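Local atomic coordinates of N-acetylglucosamine 2-epimerase (Xylella fastidiosa, PDB entry 3GT5), a protein that belongs to the N-acylglucosamine 2-epimerase family and probably isomerises a sugar or amino sugar, though its own substrate is not established. Residues L143-R146 against H147-A151; L115-V118 against M119-Y122; S275-D278 against V279-R283. All coordinates share one frame; numbering follows the deposited sequence.

In the fold
All three contacts are local, each within one or two turns of chain in what topology and family indicate to be an alpha/alpha six-barrel. Contacts 1 and 2 are neighbours, their centres about 15 Å apart, contact 2 on helix 112-127 and contact 1 at the end of the next, 133-147, running into strand 149-150. They meet through Leu115, whose CD1 lies 3.3 Å from Phe148 CE2 and 3.7 Å from Leu144 CD2, while Leu115 CD2 packs on Leu143 CD2. Contact 3, on helix 269-284, is remote: about 29 Å from contact 2 between centres, across the centre of the chain, and about 32 Å from contact 1; its nearest atoms lie about 18 Å from either.

Contact 1 of 3, residues L143-R146 against H147-A151; sequences LLER and HFWDA
His147 packs against Arg146 and Leu143 at the C-terminal end of helix 133-147, probably an outer helix of the alpha/alpha-barrel, just before strand 149-150. Arg146 CG sits over the centre of the imidazole in a CH-pi contact, 3.9 Å from the ring centroid and only 11° off its normal; the guanidinium leads away. Leu143 CD1 instead meets the ring at its edge, in plane, 3.8 Å from His147 CD2. Stacking on Trp164 adds a further aromatic partner for the imidazole.

Trp149 is approached by the carboxylate of Glu145, whose chain bends at chi2 (-55°) and lays OE2 over the indole face, 3.6 Å from Trp149 CG. The two planes are 32° apart. An acidic group above an electron-rich ring would be unfavourable alone, but Arg197 forms a salt bridge with Glu145 OE2 and a cation-pi contact with Trp149, so its charge probably offsets this.

Leu144 contributes through its side chain and its carbonyl. Its CD2 methyl touches Phe148 CD2 at 4.0 Å, and its O accepts the ordinary i to i+4 bond from Phe148 N and, as helix gives way to strand, an i to i+5 bond from Trp149 N, on opposite faces of the carbonyl plane, both at 2.9 Å. A water spans the same turn, donating to Glu145 O and to Trp149 O, each 2.9 Å from the water oxygen.

Contact 2 of 3, residues L115-V118 against M119-Y122; sequences LAFV and MLAY
Met119 begins the second turn with a bond from its N to Leu115 O, 2.9 Å long; its CB lies beside both carbonyl oxygens, of Leu115 and Ala116, and its thioether end leads away from them. Leu120 follows, its N bonded to Ala116 O. With CG anti to the backbone N (chi1 -178°), its side chain runs alongside Phe117, pointing the same way, and CD2 approaches the ring obliquely, 4.0 Å from Phe117 CE1. The same ring has Arg56 as a cation-pi partner and meets Tyr377 edge-to-face. Ala121 donates to Phe117 O, and its methyl lies 3.6 Å from that oxygen.

Tyr122 packs closely on Val118. Its N bonds Val118 O, which also lies under one face of the phenol ring, 3.5 Å from Tyr122 CG. Val118 CG1, anti to its own backbone N (chi1 167°), lies 3.3 Å from Tyr122 CE2, a close packing contact. The hydroxyl is fixed beyond the turn by hydrogen bonds with Tyr96 OH and Arg85 NH1. The i to i+4 bonding is that of any alpha helix; all eight residues are buried, and helices 51-68, 133-147 and 172-189 pack round them, consistent with an inner helix of an alpha/alpha six-barrel.

Contact 3 of 3, residues S275-D278 against V279-R283; sequences SLFD and VAVAR
Phe277 and Val281 form an apolar i to i+4 contact on one side of helix 269-284, probably an outer helix of the alpha/alpha-barrel. Both methyls of Val281 take part. CG1 lies over one face of the phenyl ring, 4.0 Å from its centroid and 17° off the normal, displaced toward the rim at CZ, and makes a CH-pi contact. CG2 reaches CE2 of Phe277 at 3.8 Å. The ring is brought there because Phe277 CG is anti to the backbone N (chi1 178°), so that it leans along the helix toward the following turn. Around this pair the fold closes in: Tyr331 and Trp334 meet the Phe277 ring edge-to-face, and Ala318, Ala319 and Leu322 of helix 309-326 pack on it as well.

The backbone beneath is uneven. Val281 N gives Phe277 O a nearly straight bond of 3.0 Å, and Ala280 N and Ala282 N follow the same pattern with Leu276 O and Asp278 O. Val279 N to Ser275 O is weak at 3.4 Å; Val279 CG2 also lies 3.3 Å from Ser275 O. On its other branch, Val279 CG1 lies over a face of the Arg283 guanidinium, toward the rim.

Two polar side-chain atoms of the first turn have partners beyond it: Ser275 OG bonds to Val272 O within the helix, and Asp278 OD1 to Tyr331 OH. Tyr331, on helix 329-346, thus meets this turn through both its hydroxyl and its ring, so the turn presents a polar and an aromatic surface side by side.

Contact 1 of 3, residues L143-R146 against H147-A151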
loop_
_atom_site.group_PDB
_atom_site.type_symbol
_atom_site.label_atom_id
_atom_site.label_comp_id
_atom_site.label_asym_id
_atom_site.label_seq_id
_atom_site.Cartn_x
_atom_site.Cartn_y
_atom_site.Cartn_z
ATOM N N LEU A 143 3.249 4.437 -20.842
ATOM C CA LEU A 143 2.085 5.270 -20.559
ATOM C C LEU A 143 2.394 6.322 -19.479
ATOM O O LEU A 143 2.052 7.516 -19.658
ATOM C CB LEU A 143 0.912 4.396 -20.100
ATOM C CG LEU A 143 -0.392 5.189 -19.942
ATOM C CD1 LEU A 143 -1.101 5.410 -21.278
ATOM C CD2 LEU A 143 -1.282 4.475 -18.890
ATOM N N LEU A 144 3.048 5.890 -18.394
ATOM C CA LEU A 144 3.521 6.776 -17.330
ATOM C C LEU A 144 4.506 7.816 -17.865
ATOM O O LEU A 144 4.428 8.998 -17.518
ATOM C CB LEU A 144 4.128 5.942 -16.180
ATOM C CG LEU A 144 3.075 5.187 -15.367
ATOM C CD1 LEU A 144 3.801 4.109 -14.543
ATOM C CD2 LEU A 144 2.325 6.166 -14.479
ATOM N N GLU A 145 5.456 7.403 -18.713
ATOM C CA GLU A 145 6.433 8.381 -19.245
ATOM C C GLU A 145 5.762 9.398 -20.154
ATOM O O GLU A 145 6.136 10.561 -20.193
ATOM C CB GLU A 145 7.524 7.669 -20.067
ATOM C CG GLU A 145 8.587 6.894 -19.233
ATOM C CD GLU A 145 9.332 7.692 -18.156
ATOM O OE1 GLU A 145 10.423 8.264 -18.396
ATOM O OE2 GLU A 145 8.859 7.670 -17.017
ATOM N N ARG A 146 4.800 8.936 -20.937
ATOM C CA ARG A 146 4.104 9.778 -21.917
ATOM C C ARG A 146 3.274 10.844 -21.230
ATOM O O ARG A 146 3.265 11.976 -21.686
ATOM C CB ARG A 146 3.211 8.897 -22.799
ATOM C CG ARG A 146 2.457 9.526 -23.990
ATOM C CD ARG A 146 1.881 8.373 -24.888
ATOM N NE ARG A 146 2.991 7.505 -25.350
ATOM C CZ ARG A 146 3.232 6.210 -25.045
ATOM N NH1 ARG A 146 2.406 5.435 -24.292
ATOM N NH2 ARG A 146 4.352 5.671 -25.545
ATOM N N HIS A 147 2.574 10.495 -20.147
ATOM C CA HIS A 147 1.599 11.416 -19.559
ATOM C C HIS A 147 1.895 11.920 -18.152
ATOM O O HIS A 147 1.585 13.080 -17.830
ATOM C CB HIS A 147 0.215 10.780 -19.531
ATOM C CG HIS A 147 -0.302 10.383 -20.874
ATOM N ND1 HIS A 147 -0.603 11.301 -21.865
ATOM C CD2 HIS A 147 -0.641 9.166 -21.366
ATOM C CE1 HIS A 147 -1.097 10.657 -22.913
ATOM N NE2 HIS A 147 -1.125 9.362 -22.639
ATOM N N PHE A 148 2.409 11.053 -17.284
ATOM C CA PHE A 148 2.482 11.367 -15.873
ATOM C C PHE A 148 3.835 11.878 -15.368
ATOM O O PHE A 148 3.918 12.632 -14.431
ATOM C CB PHE A 148 2.097 10.124 -15.053
ATOM C CG PHE A 148 0.663 9.783 -15.128
ATOM C CD1 PHE A 148 -0.228 10.219 -14.142
ATOM C CD2 PHE A 148 0.177 9.017 -16.171
ATOM C CE1 PHE A 148 -1.543 9.918 -14.199
ATOM C CE2 PHE A 148 -1.196 8.708 -16.240
ATOM C CZ PHE A 148 -2.046 9.156 -15.252
ATOM N N TRP A 149 4.927 11.395 -15.944
ATOM C CA TRP A 149 6.247 11.714 -15.445
ATOM C C TRP A 149 6.602 13.178 -15.676
ATOM O O TRP A 149 6.389 13.717 -16.772
ATOM C CB TRP A 149 7.263 10.818 -16.126
ATOM C CG TRP A 149 8.653 11.026 -15.682
ATOM C CD1 TRP A 149 9.709 11.309 -16.499
ATOM C CD2 TRP A 149 9.210 10.867 -14.352
ATOM N NE1 TRP A 149 10.864 11.390 -15.773
ATOM C CE2 TRP A 149 10.587 11.126 -14.451
ATOM C CE3 TRP A 149 8.671 10.567 -13.089
ATOM C CZ2 TRP A 149 11.451 11.066 -13.346
ATOM C CZ3 TRP A 149 9.530 10.506 -11.996
ATOM C CH2 TRP A 149 10.903 10.740 -12.130
ATOM N N ASP A 150 7.137 13.827 -14.657
ATOM C CA ASP A 150 7.628 15.217 -14.794
ATOM C C ASP A 150 9.116 15.226 -14.459
ATOM O O ASP A 150 9.524 15.396 -13.284
ATOM C CB ASP A 150 6.804 16.097 -13.849
ATOM C CG ASP A 150 6.960 17.596 -14.096
ATOM O OD1 ASP A 150 7.814 18.054 -14.885
ATOM O OD2 ASP A 150 6.189 18.291 -13.408
ATOM N N ALA A 151 9.954 15.078 -15.487
ATOM C CA ALA A 151 11.410 14.957 -15.264
ATOM C C ALA A 151 12.043 16.114 -14.459
ATOM O O ALA A 151 12.970 15.902 -13.677
ATOM C CB ALA A 151 12.114 14.831 -16.624
HETATM O O HOH W 1 4.893 12.926 -19.133
#

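Contact 2 of 3, residues L115-V118 against M119-Y122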
loop_
_atom_site.group_PDB
_atom_site.type_symbol
_atom_site.label_atom_id
_atom_site.label_comp_id
_atom_site.label_asym_id
_atom_site.label_seq_id
_atom_site.Cartn_x
_atom_site.Cartn_y
_atom_site.Cartn_z
ATOM N N LEU A 115 -2.439 3.567 -11.509
ATOM C CA LEU A 115 -1.349 2.996 -12.283
ATOM C C LEU A 115 -0.218 2.367 -11.443
ATOM O O LEU A 115 0.438 1.439 -11.915
ATOM C CB LEU A 115 -0.780 4.044 -13.247
ATOM C CG LEU A 115 -1.828 4.451 -14.283
ATOM C CD1 LEU A 115 -1.321 5.684 -15.004
ATOM C CD2 LEU A 115 -2.037 3.269 -15.224
ATOM N N ALA A 116 0.064 2.894 -10.234
ATOM C CA ALA A 116 1.041 2.271 -9.333
ATOM C C ALA A 116 0.562 0.839 -9.035
ATOM O O ALA A 116 1.340 -0.135 -9.166
ATOM C CB ALA A 116 1.169 3.056 -8.065
ATOM N N PHE A 117 -0.713 0.728 -8.686
ATOM C CA PHE A 117 -1.323 -0.577 -8.399
ATOM C C PHE A 117 -1.409 -1.510 -9.590
ATOM O O PHE A 117 -1.134 -2.688 -9.473
ATOM C CB PHE A 117 -2.564 -0.468 -7.525
ATOM C CG PHE A 117 -2.209 -0.250 -6.100
ATOM C CD1 PHE A 117 -1.800 -1.330 -5.291
ATOM C CD2 PHE A 117 -2.080 1.042 -5.552
ATOM C CE1 PHE A 117 -1.358 -1.134 -4.013
ATOM C CE2 PHE A 117 -1.630 1.218 -4.231
ATOM C CZ PHE A 117 -1.260 0.139 -3.469
ATOM N N VAL A 118 -1.673 -0.971 -10.757
ATOM C CA VAL A 118 -1.589 -1.756 -11.986
ATOM C C VAL A 118 -0.172 -2.277 -12.226
ATOM O O VAL A 118 0.003 -3.486 -12.516
ATOM C CB VAL A 118 -2.103 -0.909 -13.163
ATOM C CG1 VAL A 118 -1.725 -1.577 -14.534
ATOM C CG2 VAL A 118 -3.678 -0.673 -13.072
ATOM N N MET A 119 0.854 -1.407 -12.076
ATOM C CA MET A 119 2.287 -1.811 -12.207
ATOM C C MET A 119 2.637 -2.923 -11.210
ATOM O O MET A 119 3.272 -3.931 -11.556
ATOM C CB MET A 119 3.253 -0.631 -12.104
ATOM C CG MET A 119 4.700 -1.024 -12.286
ATOM S SD MET A 119 5.140 -1.658 -14.014
ATOM C CE MET A 119 5.745 -0.082 -14.722
ATOM N N LEU A 120 2.161 -2.779 -9.980
ATOM C CA LEU A 120 2.367 -3.795 -8.976
ATOM C C LEU A 120 1.691 -5.118 -9.369
ATOM O O LEU A 120 2.340 -6.191 -9.249
ATOM C CB LEU A 120 1.831 -3.313 -7.621
ATOM C CG LEU A 120 2.032 -4.301 -6.467
ATOM C CD1 LEU A 120 3.533 -4.497 -6.147
ATOM C CD2 LEU A 120 1.274 -3.851 -5.195
ATOM N N ALA A 121 0.442 -5.065 -9.847
ATOM C CA ALA A 121 -0.272 -6.295 -10.242
ATOM C C ALA A 121 0.494 -6.992 -11.399
ATOM O O ALA A 121 0.653 -8.229 -11.436
ATOM C CB ALA A 121 -1.725 -6.019 -10.644
ATOM N N TYR A 122 0.938 -6.214 -12.374
ATOM C CA TYR A 122 1.661 -6.822 -13.513
ATOM C C TYR A 122 3.009 -7.406 -13.065
ATOM O O TYR A 122 3.422 -8.474 -13.573
ATOM C CB TYR A 122 1.857 -5.801 -14.644
ATOM C CG TYR A 122 0.593 -5.363 -15.366
ATOM C CD1 TYR A 122 -0.572 -6.157 -15.412
ATOM C CD2 TYR A 122 0.565 -4.156 -16.077
ATOM C CE1 TYR A 122 -1.720 -5.736 -16.059
ATOM C CE2 TYR A 122 -0.582 -3.761 -16.781
ATOM C CZ TYR A 122 -1.713 -4.561 -16.779
ATOM O OH TYR A 122 -2.853 -4.165 -17.444
#

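Contact 3 of 3, residues S275-D278 against V279-R283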
loop_
_atom_site.group_PDB
_atom_site.type_symbol
_atom_site.label_atom_id
_atom_site.label_comp_id
_atom_site.label_asym_id
_atom_site.label_seq_id
_atom_site.Cartn_x
_atom_site.Cartn_y
_atom_site.Cartn_z
ATOM N N SER A 275 14.970 8.375 10.874
ATOM C CA SER A 275 14.397 9.695 11.222
ATOM C C SER A 275 12.873 9.693 11.026
ATOM O O SER A 275 12.120 10.238 11.854
ATOM C CB SER A 275 15.064 10.851 10.437
ATOM O OG SER A 275 14.615 10.939 9.060
ATOM N N LEU A 276 12.411 9.086 9.927
ATOM C CA LEU A 276 10.985 9.058 9.644
ATOM C C LEU A 276 10.226 8.194 10.666
ATOM O O LEU A 276 9.155 8.584 11.199
ATOM C CB LEU A 276 10.723 8.499 8.240
ATOM C CG LEU A 276 11.198 9.440 7.106
ATOM C CD1 LEU A 276 11.037 8.801 5.700
ATOM C CD2 LEU A 276 10.468 10.821 7.150
ATOM N N PHE A 277 10.772 7.008 10.898
ATOM C CA PHE A 277 10.108 6.043 11.776
ATOM C C PHE A 277 10.070 6.596 13.233
ATOM O O PHE A 277 8.999 6.603 13.857
ATOM C CB PHE A 277 10.803 4.703 11.734
ATOM C CG PHE A 277 10.187 3.668 12.657
ATOM C CD1 PHE A 277 9.325 2.726 12.154
ATOM C CD2 PHE A 277 10.465 3.650 14.013
ATOM C CE1 PHE A 277 8.725 1.770 12.954
ATOM C CE2 PHE A 277 9.864 2.680 14.838
ATOM C CZ PHE A 277 9.003 1.747 14.300
ATOM N N ASP A 278 11.205 7.079 13.726
ATOM C CA ASP A 278 11.364 7.430 15.163
ATOM C C ASP A 278 10.418 8.564 15.494
ATOM O O ASP A 278 9.703 8.505 16.491
ATOM C CB ASP A 278 12.805 7.848 15.521
ATOM C CG ASP A 278 13.842 6.710 15.368
ATOM O OD1 ASP A 278 13.497 5.522 15.123
ATOM O OD2 ASP A 278 15.049 7.049 15.461
ATOM N N VAL A 279 10.403 9.593 14.660
ATOM C CA VAL A 279 9.514 10.727 14.868
ATOM C C VAL A 279 8.052 10.347 14.742
ATOM O O VAL A 279 7.233 10.726 15.608
ATOM C CB VAL A 279 9.836 11.882 13.894
ATOM C CG1 VAL A 279 8.755 12.966 13.969
ATOM C CG2 VAL A 279 11.211 12.420 14.214
ATOM N N ALA A 280 7.707 9.581 13.707
ATOM C CA ALA A 280 6.309 9.175 13.472
ATOM C C ALA A 280 5.714 8.399 14.641
ATOM O O ALA A 280 4.580 8.672 15.068
ATOM C CB ALA A 280 6.181 8.351 12.153
ATOM N N VAL A 281 6.438 7.423 15.168
ATOM C CA VAL A 281 5.866 6.612 16.251
ATOM C C VAL A 281 5.860 7.413 17.570
ATOM O O VAL A 281 4.925 7.234 18.358
ATOM C CB VAL A 281 6.533 5.191 16.399
ATOM C CG1 VAL A 281 6.393 4.461 15.084
ATOM C CG2 VAL A 281 8.028 5.290 16.833
ATOM N N ALA A 282 6.836 8.300 17.788
ATOM C CA ALA A 282 6.848 9.168 18.996
ATOM C C ALA A 282 5.606 10.047 19.030
ATOM O O ALA A 282 4.942 10.232 20.075
ATOM C CB ALA A 282 8.129 10.051 19.049
ATOM N N ARG A 283 5.311 10.644 17.901
ATOM C CA ARG A 283 4.166 11.524 17.802
ATOM C C ARG A 283 2.833 10.827 17.834
ATOM O O ARG A 283 1.848 11.456 18.244
ATOM C CB ARG A 283 4.213 12.334 16.520
ATOM C CG ARG A 283 5.413 13.216 16.395
ATOM C CD ARG A 283 5.148 14.727 16.649
ATOM N NE ARG A 283 6.408 15.404 16.330
ATOM C CZ ARG A 283 6.727 16.075 15.205
ATOM N NH1 ARG A 283 5.859 16.346 14.225
ATOM N NH2 ARG A 283 7.960 16.545 15.090
#